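PDB 1C7O: cystalysin from Treponema denticola, which belongs to the class I and II aminotransferase family of pyridoxal-phosphate-dependent enzymes and is modelled here as a dimer with PPG bound. Local coordinates for residues S16-L21 with V38-F43; V34-A39 with A350-D355. One frame throughout, in Å; residues are numbered along the deposited sequence.

Contact 1. Residues S16-L21 with V38-F43. With PPG ((2E,3E)-4-(2-aminoethoxy)-2-[({3-hydroxy-2-methyl-5-[(phosphonooxy)methyl]pyridin-4-yl}methyl)imino]but-3-enoic acid), chain I.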
loop_
_atom_site.group_PDB
_atom_site.type_symbol
_atom_site.label_atom_id
_atom_site.label_comp_id
_atom_site.label_asym_id
_atom_site.label_seq_id
_atom_site.Cartn_x
_atom_site.Cartn_y
_atom_site.Cartn_z
ATOM N N SER A 16 -14.020 9.583 3.175
ATOM C CA SER A 16 -13.491 10.293 2.014
ATOM C C SER A 16 -12.574 11.415 2.464
ATOM O O SER A 16 -12.963 12.241 3.287
ATOM C CB SER A 16 -14.627 10.887 1.183
ATOM O OG SER A 16 -14.116 11.783 0.212
ATOM N N LEU A 17 -11.359 11.451 1.931
ATOM C CA LEU A 17 -10.436 12.511 2.310
ATOM C C LEU A 17 -10.939 13.864 1.819
ATOM O O LEU A 17 -10.734 14.885 2.471
ATOM C CB LEU A 17 -9.027 12.218 1.784
ATOM C CG LEU A 17 -8.263 11.224 2.676
ATOM C CD1 LEU A 17 -8.833 9.826 2.533
ATOM C CD2 LEU A 17 -6.811 11.212 2.298
ATOM N N LYS A 18 -11.634 13.862 0.690
ATOM C CA LYS A 18 -12.170 15.097 0.145
ATOM C C LYS A 18 -13.283 15.656 1.018
ATOM O O LYS A 18 -13.188 16.780 1.509
ATOM C CB LYS A 18 -12.705 14.885 -1.278
ATOM C CG LYS A 18 -13.708 15.962 -1.694
ATOM C CD LYS A 18 -13.848 16.085 -3.188
ATOM C CE LYS A 18 -14.225 14.781 -3.836
ATOM N NZ LYS A 18 -14.216 14.930 -5.313
ATOM N N TRP A 19 -14.344 14.883 1.210
ATOM C CA TRP A 19 -15.449 15.363 2.028
ATOM C C TRP A 19 -15.012 15.687 3.447
ATOM O O TRP A 19 -15.329 16.755 3.953
ATOM C CB TRP A 19 -16.609 14.359 2.035
ATOM C CG TRP A 19 -17.377 14.344 0.739
ATOM C CD1 TRP A 19 -16.905 13.977 -0.493
ATOM C CD2 TRP A 19 -18.744 14.737 0.542
ATOM N NE1 TRP A 19 -17.892 14.117 -1.443
ATOM C CE2 TRP A 19 -19.029 14.585 -0.838
ATOM C CE3 TRP A 19 -19.754 15.208 1.397
ATOM C CZ2 TRP A 19 -20.285 14.887 -1.384
ATOM C CZ3 TRP A 19 -21.005 15.508 0.856
ATOM C CH2 TRP A 19 -21.258 15.346 -0.526
ATOM N N ASP A 20 -14.275 14.784 4.085
ATOM C CA ASP A 20 -13.815 15.022 5.456
ATOM C C ASP A 20 -13.001 16.305 5.558
ATOM O O ASP A 20 -13.087 17.030 6.551
ATOM C CB ASP A 20 -12.968 13.849 5.962
ATOM C CG ASP A 20 -13.790 12.612 6.243
ATOM O OD1 ASP A 20 -15.020 12.632 5.998
ATOM O OD2 ASP A 20 -13.196 11.614 6.709
ATOM N N LEU A 21 -12.202 16.574 4.530
ATOM C CA LEU A 21 -11.383 17.780 4.503
ATOM C C LEU A 21 -12.286 19.011 4.487
ATOM O O LEU A 21 -12.000 20.012 5.145
ATOM C CB LEU A 21 -10.488 17.789 3.269
ATOM C CG LEU A 21 -9.651 19.063 3.125
ATOM C CD1 LEU A 21 -8.796 19.259 4.382
ATOM C CD2 LEU A 21 -8.777 18.971 1.877
ATOM N N VAL A 38 -10.105 17.719 -4.194
ATOM C CA VAL A 38 -9.397 16.462 -4.439
ATOM C C VAL A 38 -9.763 15.754 -5.742
ATOM O O VAL A 38 -10.925 15.683 -6.121
ATOM C CB VAL A 38 -9.626 15.485 -3.267
ATOM C CG1 VAL A 38 -8.904 14.163 -3.527
ATOM C CG2 VAL A 38 -9.121 16.112 -1.971
ATOM N N ALA A 39 -8.759 15.208 -6.419
ATOM C CA ALA A 39 -8.989 14.517 -7.686
ATOM C C ALA A 39 -9.509 13.071 -7.668
ATOM O O ALA A 39 -8.794 12.147 -8.073
ATOM C CB ALA A 39 -7.732 14.583 -8.550
ATOM N N ASP A 40 -10.728 12.871 -7.174
ATOM C CA ASP A 40 -11.373 11.560 -7.230
ATOM C C ASP A 40 -12.774 11.930 -7.711
ATOM O O ASP A 40 -13.178 13.089 -7.582
ATOM C CB ASP A 40 -11.349 10.796 -5.877
ATOM C CG ASP A 40 -12.218 11.422 -4.791
ATOM O OD1 ASP A 40 -12.218 10.861 -3.667
ATOM O OD2 ASP A 40 -12.888 12.444 -5.038
ATOM N N MET A 41 -13.503 10.986 -8.294
ATOM C CA MET A 41 -14.820 11.300 -8.851
ATOM C C MET A 41 -16.036 11.270 -7.930
ATOM O O MET A 41 -16.084 10.518 -6.951
ATOM C CB MET A 41 -15.109 10.392 -10.045
ATOM C CG MET A 41 -14.073 10.436 -11.145
ATOM S SD MET A 41 -14.648 9.518 -12.573
ATOM C CE MET A 41 -13.209 9.629 -13.656
ATOM N N GLU A 42 -17.021 12.102 -8.269
ATOM C CA GLU A 42 -18.263 12.167 -7.515
ATOM C C GLU A 42 -19.311 11.400 -8.311
ATOM O O GLU A 42 -20.493 11.753 -8.330
ATOM C CB GLU A 42 -18.710 13.623 -7.294
ATOM C CG GLU A 42 -17.928 14.381 -6.201
ATOM C CD GLU A 42 -17.824 13.610 -4.881
ATOM O OE1 GLU A 42 -18.863 13.194 -4.327
ATOM O OE2 GLU A 42 -16.691 13.424 -4.394
ATOM N N PHE A 43 -18.838 10.354 -8.980
ATOM C CA PHE A 43 -19.661 9.459 -9.789
ATOM C C PHE A 43 -19.550 8.056 -9.200
ATOM O O PHE A 43 -18.503 7.687 -8.668
ATOM C CB PHE A 43 -19.146 9.395 -11.229
ATOM C CG PHE A 43 -19.313 10.667 -12.005
ATOM C CD1 PHE A 43 -18.219 11.244 -12.652
ATOM C CD2 PHE A 43 -20.557 11.266 -12.132
ATOM C CE1 PHE A 43 -18.372 12.395 -13.414
ATOM C CE2 PHE A 43 -20.717 12.418 -12.892
ATOM C CZ PHE A 43 -19.627 12.981 -13.531
HETATM N N1 PPG I . 0.076 12.285 -9.991
HETATM C C2 PPG I . -0.676 13.354 -10.461
HETATM C C2A PPG I . -0.034 14.164 -11.538
HETATM C C3 PPG I . -2.013 13.542 -9.884
HETATM O O3 PPG I . -2.670 14.639 -10.407
HETATM C C4 PPG I . -2.497 12.665 -8.900
HETATM C C4A PPG I . -3.814 13.022 -8.204
HETATM C C5 PPG I . -1.581 11.538 -8.462
HETATM C C6 PPG I . -0.326 11.412 -9.045
HETATM C C5A PPG I . -1.986 10.545 -7.302
HETATM O OP4 PPG I . -1.663 9.180 -7.631
HETATM P P PPG I . -1.771 8.029 -6.502
HETATM O OP1 PPG I . -0.730 8.353 -5.498
HETATM O OP2 PPG I . -1.527 6.692 -7.222
HETATM O OP3 PPG I . -3.164 8.077 -5.997
HETATM N N4A PPG I . -3.604 13.952 -7.117
HETATM C CAI PPG I . -4.785 14.488 -6.416
HETATM C CBC PPG I . -5.231 15.885 -6.733
HETATM O O2B PPG I . -6.314 16.476 -6.075
HETATM O O3B PPG I . -4.599 16.562 -7.652
HETATM C CBI PPG I . -5.528 13.656 -5.511
HETATM C CGI PPG I . -5.447 13.852 -4.106
HETATM O OET PPG I . -4.218 13.638 -3.357
HETATM C CEI PPG I . -4.612 13.674 -1.906
HETATM C CFI PPG I . -5.556 12.493 -1.590
HETATM N NI PPG I . -6.027 12.511 -0.241
#

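Contact 2. Residues V34-A39 with A350-D355. With PPG ((2E,3E)-4-(2-aminoethoxy)-2-[({3-hydroxy-2-methyl-5-[(phosphonooxy)methyl]pyridin-4-yl}methyl)imino]but-3-enoic acid), chain I.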
loop_
_atom_site.group_PDB
_atom_site.type_symbol
_atom_site.label_atom_id
_atom_site.label_comp_id
_atom_site.label_asym_id
_atom_site.label_seq_id
_atom_site.Cartn_x
_atom_site.Cartn_y
_atom_site.Cartn_z
ATOM N N VAL A 34 -21.354 20.002 -2.252
ATOM C CA VAL A 34 -20.474 18.935 -2.707
ATOM C C VAL A 34 -19.099 19.558 -2.952
ATOM O O VAL A 34 -18.976 20.536 -3.677
ATOM C CB VAL A 34 -20.985 18.310 -4.024
ATOM C CG1 VAL A 34 -19.909 17.398 -4.628
ATOM C CG2 VAL A 34 -22.276 17.523 -3.753
ATOM N N PRO A 35 -18.050 19.022 -2.318
ATOM C CA PRO A 35 -16.717 19.590 -2.532
ATOM C C PRO A 35 -16.198 19.319 -3.949
ATOM O O PRO A 35 -16.544 18.307 -4.564
ATOM C CB PRO A 35 -15.877 18.923 -1.439
ATOM C CG PRO A 35 -16.575 17.622 -1.214
ATOM C CD PRO A 35 -18.031 18.002 -1.257
ATOM N N LEU A 36 -15.374 20.230 -4.467
ATOM C CA LEU A 36 -14.831 20.094 -5.816
ATOM C C LEU A 36 -13.318 20.253 -5.843
ATOM O O LEU A 36 -12.771 20.833 -6.782
ATOM C CB LEU A 36 -15.452 21.146 -6.731
ATOM C CG LEU A 36 -16.980 21.182 -6.829
ATOM C CD1 LEU A 36 -17.387 22.379 -7.661
ATOM C CD2 LEU A 36 -17.509 19.899 -7.443
ATOM N N SER A 37 -12.648 19.736 -4.819
ATOM C CA SER A 37 -11.193 19.835 -4.703
ATOM C C SER A 37 -10.455 18.569 -5.156
ATOM O O SER A 37 -10.209 18.375 -6.346
ATOM C CB SER A 37 -10.821 20.152 -3.255
ATOM O OG SER A 37 -11.372 19.193 -2.369
ATOM N N VAL A 38 -10.105 17.719 -4.194
ATOM C CA VAL A 38 -9.397 16.462 -4.439
ATOM C C VAL A 38 -9.763 15.754 -5.742
ATOM O O VAL A 38 -10.925 15.683 -6.121
ATOM C CB VAL A 38 -9.626 15.485 -3.267
ATOM C CG1 VAL A 38 -8.904 14.163 -3.527
ATOM C CG2 VAL A 38 -9.121 16.112 -1.971
ATOM N N ALA A 39 -8.759 15.208 -6.419
ATOM C CA ALA A 39 -8.989 14.517 -7.686
ATOM C C ALA A 39 -9.509 13.071 -7.668
ATOM O O ALA A 39 -8.794 12.147 -8.073
ATOM C CB ALA A 39 -7.732 14.583 -8.550
ATOM N N ALA A 350 -18.769 31.458 -0.489
ATOM C CA ALA A 350 -19.398 30.710 -1.569
ATOM C C ALA A 350 -19.558 29.241 -1.219
ATOM O O ALA A 350 -20.295 28.521 -1.884
ATOM C CB ALA A 350 -18.579 30.845 -2.847
ATOM N N GLN A 351 -18.875 28.804 -0.166
ATOM C CA GLN A 351 -18.916 27.406 0.239
ATOM C C GLN A 351 -18.645 26.516 -0.973
ATOM O O GLN A 351 -19.301 25.498 -1.181
ATOM C CB GLN A 351 -20.262 27.046 0.880
ATOM C CG GLN A 351 -20.369 27.449 2.338
ATOM C CD GLN A 351 -21.624 26.918 3.005
ATOM O OE1 GLN A 351 -21.945 25.733 2.898
ATOM N NE2 GLN A 351 -22.334 27.790 3.711
ATOM N N ILE A 352 -17.686 26.926 -1.789
ATOM C CA ILE A 352 -17.307 26.138 -2.947
ATOM C C ILE A 352 -15.854 25.749 -2.662
ATOM O O ILE A 352 -14.991 26.611 -2.479
ATOM C CB ILE A 352 -17.459 26.949 -4.273
ATOM C CG1 ILE A 352 -17.793 25.983 -5.417
ATOM C CG2 ILE A 352 -16.184 27.736 -4.585
ATOM C CD1 ILE A 352 -18.148 26.663 -6.728
ATOM N N PHE A 353 -15.597 24.447 -2.587
ATOM C CA PHE A 353 -14.264 23.953 -2.268
ATOM C C PHE A 353 -13.420 23.503 -3.447
ATOM O O PHE A 353 -13.595 22.407 -3.972
ATOM C CB PHE A 353 -14.374 22.819 -1.254
ATOM C CG PHE A 353 -15.024 23.225 0.029
ATOM C CD1 PHE A 353 -16.383 23.522 0.074
ATOM C CD2 PHE A 353 -14.275 23.341 1.190
ATOM C CE1 PHE A 353 -16.984 23.931 1.262
ATOM C CE2 PHE A 353 -14.868 23.750 2.383
ATOM C CZ PHE A 353 -16.223 24.047 2.417
ATOM N N PHE A 354 -12.495 24.370 -3.846
ATOM C CA PHE A 354 -11.575 24.106 -4.951
ATOM C C PHE A 354 -10.282 23.572 -4.360
ATOM O O PHE A 354 -10.189 23.225 -3.177
ATOM C CB PHE A 354 -11.167 25.393 -5.677
ATOM C CG PHE A 354 -12.273 26.107 -6.379
ATOM C CD1 PHE A 354 -13.037 25.467 -7.346
ATOM C CD2 PHE A 354 -12.475 27.466 -6.153
ATOM C CE1 PHE A 354 -13.981 26.170 -8.084
ATOM C CE2 PHE A 354 -13.416 28.179 -6.887
ATOM C CZ PHE A 354 -14.168 27.530 -7.855
ATOM N N ASP A 355 -9.278 23.541 -5.224
ATOM C CA ASP A 355 -7.937 23.166 -4.850
ATOM C C ASP A 355 -7.245 24.500 -5.131
ATOM O O ASP A 355 -6.852 24.786 -6.264
ATOM C CB ASP A 355 -7.416 22.047 -5.755
ATOM C CG ASP A 355 -7.128 20.762 -4.986
ATOM O OD1 ASP A 355 -8.006 20.323 -4.210
ATOM O OD2 ASP A 355 -6.028 20.190 -5.158
HETATM N N1 PPG I . 0.076 12.285 -9.991
HETATM C C2 PPG I . -0.676 13.354 -10.461
HETATM C C2A PPG I . -0.034 14.164 -11.538
HETATM C C3 PPG I . -2.013 13.542 -9.884
HETATM O O3 PPG I . -2.670 14.639 -10.407
HETATM C C4 PPG I . -2.497 12.665 -8.900
HETATM C C4A PPG I . -3.814 13.022 -8.204
HETATM C C5 PPG I . -1.581 11.538 -8.462
HETATM C C6 PPG I . -0.326 11.412 -9.045
HETATM C C5A PPG I . -1.986 10.545 -7.302
HETATM O OP4 PPG I . -1.663 9.180 -7.631
HETATM P P PPG I . -1.771 8.029 -6.502
HETATM O OP1 PPG I . -0.730 8.353 -5.498
HETATM O OP2 PPG I . -1.527 6.692 -7.222
HETATM O OP3 PPG I . -3.164 8.077 -5.997
HETATM N N4A PPG I . -3.604 13.952 -7.117
HETATM C CAI PPG I . -4.785 14.488 -6.416
HETATM C CBC PPG I . -5.231 15.885 -6.733
HETATM O O2B PPG I . -6.314 16.476 -6.075
HETATM O O3B PPG I . -4.599 16.562 -7.652
HETATM C CBI PPG I . -5.528 13.656 -5.511
HETATM C CGI PPG I . -5.447 13.852 -4.106
HETATM O OET PPG I . -4.218 13.638 -3.357
HETATM C CEI PPG I . -4.612 13.674 -1.906
HETATM C CFI PPG I . -5.556 12.493 -1.590
HETATM N NI PPG I . -6.027 12.511 -0.241
HETATM O O HOH W 1 -17.934 23.070 -3.670
#

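Contact 1. Residues S16-L21 with V38-F43
The Glu42 carboxylate lies at the edge of the Trp19 indole, with CD in the plane of the ring. The two planes are turned 45° against each other. Trp19 NE1 gives Glu42 OE1 a weak hydrogen bond of 3.2 Å, N-H...O angle 146°. The motif is a buried salt-bridge network at the start of helix 17-25. It joins this helix to the loop 38-43 beside PPG. Pro35 and Arg11 also pack on the indole.

Lys18 is the centre of the network. Its CG stands anti to the backbone N (chi1 159°). The chain then bends at chi3, which brings NZ over the loop. NZ forms a salt bridge to Asp40 OD2 at 2.8 Å. It also donates to Asp40 O at 3.1 Å, from above the carbonyl plane rather than along a lone pair. A weak bond to Val38 O is longer still. Asn371 ND2 donates to both of these backbone oxygens, weakly to Asp40 O. The pairing of NZ with Glu42 OE2 is less certain, because that oxygen is crowded in the model. Arg11 forms a salt bridge to Asp40 OD1, and pairs with Glu42 OE2 under the same doubt. These two basic groups would probably favour the ionised form of both acids.

Ser16 is the N-cap of the helix: its OG accepts from Trp19 N at 3.3 Å. Nearer the ligand, Lys18 CB rests on Val38 CB at 3.7 Å. Val38 CG1 turns the other way and lies 3.5 Å from PPG CGI. Ala39 is the centre of an inverse gamma turn, closed by Asp40 N and Val38 O. In that turn Ala39 N points to the ligand and donates to PPG O2B at 2.8 Å.

Contact 2. Residues V34-A39 with A350-D355
Ile352 CG1 meets Leu36 CD1 at 4.3 Å, an apolar contact at the start of the pairing. The family implies the two-part architecture of fold-type I PLP enzymes. Here the loop 34-39 joins the small antiparallel sheet of strands 327-331, 367-371 and 355-356, near PPG. The two irregular segments run almost parallel, their touching parts 6° apart. Segment 350-355 leads from helix 339-350 into strand 355-356, at one edge of this sheet. Ile352 CG2 also lies 3.6 Å above one face of the Phe354 ring, offset toward the rim.

Phe353 follows. A water links the two segments, accepting from Phe353 N and donating to Val34 O at 2.7 Å. Phe353 CB packs on Pro35 CB at 4.2 Å. The ring itself leads away from Pro35, with CG anti to the carbonyl carbon (chi1 -60°), and reaches Met22 of helix 17-25. Phe353 O accepts from Leu36 N at 2.9 Å, with a bent N-H...O angle of 135°. This oxygen is crowded in the model, so the bond is somewhat doubtful.

Phe354 CB points away from 34-39, and the ring packs on Glu368 and Ile370 of strand 367-371. Leu36 touches Ile370 too, so both segments lean on this strand. Phe354 O lies 3.1 Å from Ser37 CB, close non-bonded packing.

Asp355 pairs through its backbone with Arg369. Arg369 also bonds Ser37 O and PPG, and forms a weak, long ion pair with Asp355 OD2. It is consistent with the carboxylate-binding arginine of the family. Asp355 OD1 packs, non-bonded, within 3.0 Å of Ser37 CB. The hydroxyl does not make this contact: Ser37 OG is 4.0 Å from Asp355 OD1.

Overall arrangement
From the N terminus the chain forms helix 17-25 and then turns back. Contact 1 closes this short loop, with 16 residues between its segments. Contact 2 starts inside that loop, at 34-39, and shares Val38 and Ala39 with contact 1. It closes a far longer loop of 310 intervening residues, which holds the large mixed sheet. The two loops therefore cross. The centres of the two contacts are about 9 Å apart, and Pro35 CG packs on Lys18 CG at 3.3 Å. Together they tie the N-terminal helix, the connecting loop and the small sheet near the C terminus, and both contacts touch PPG. Tyr64 of the second subunit packs on Val38.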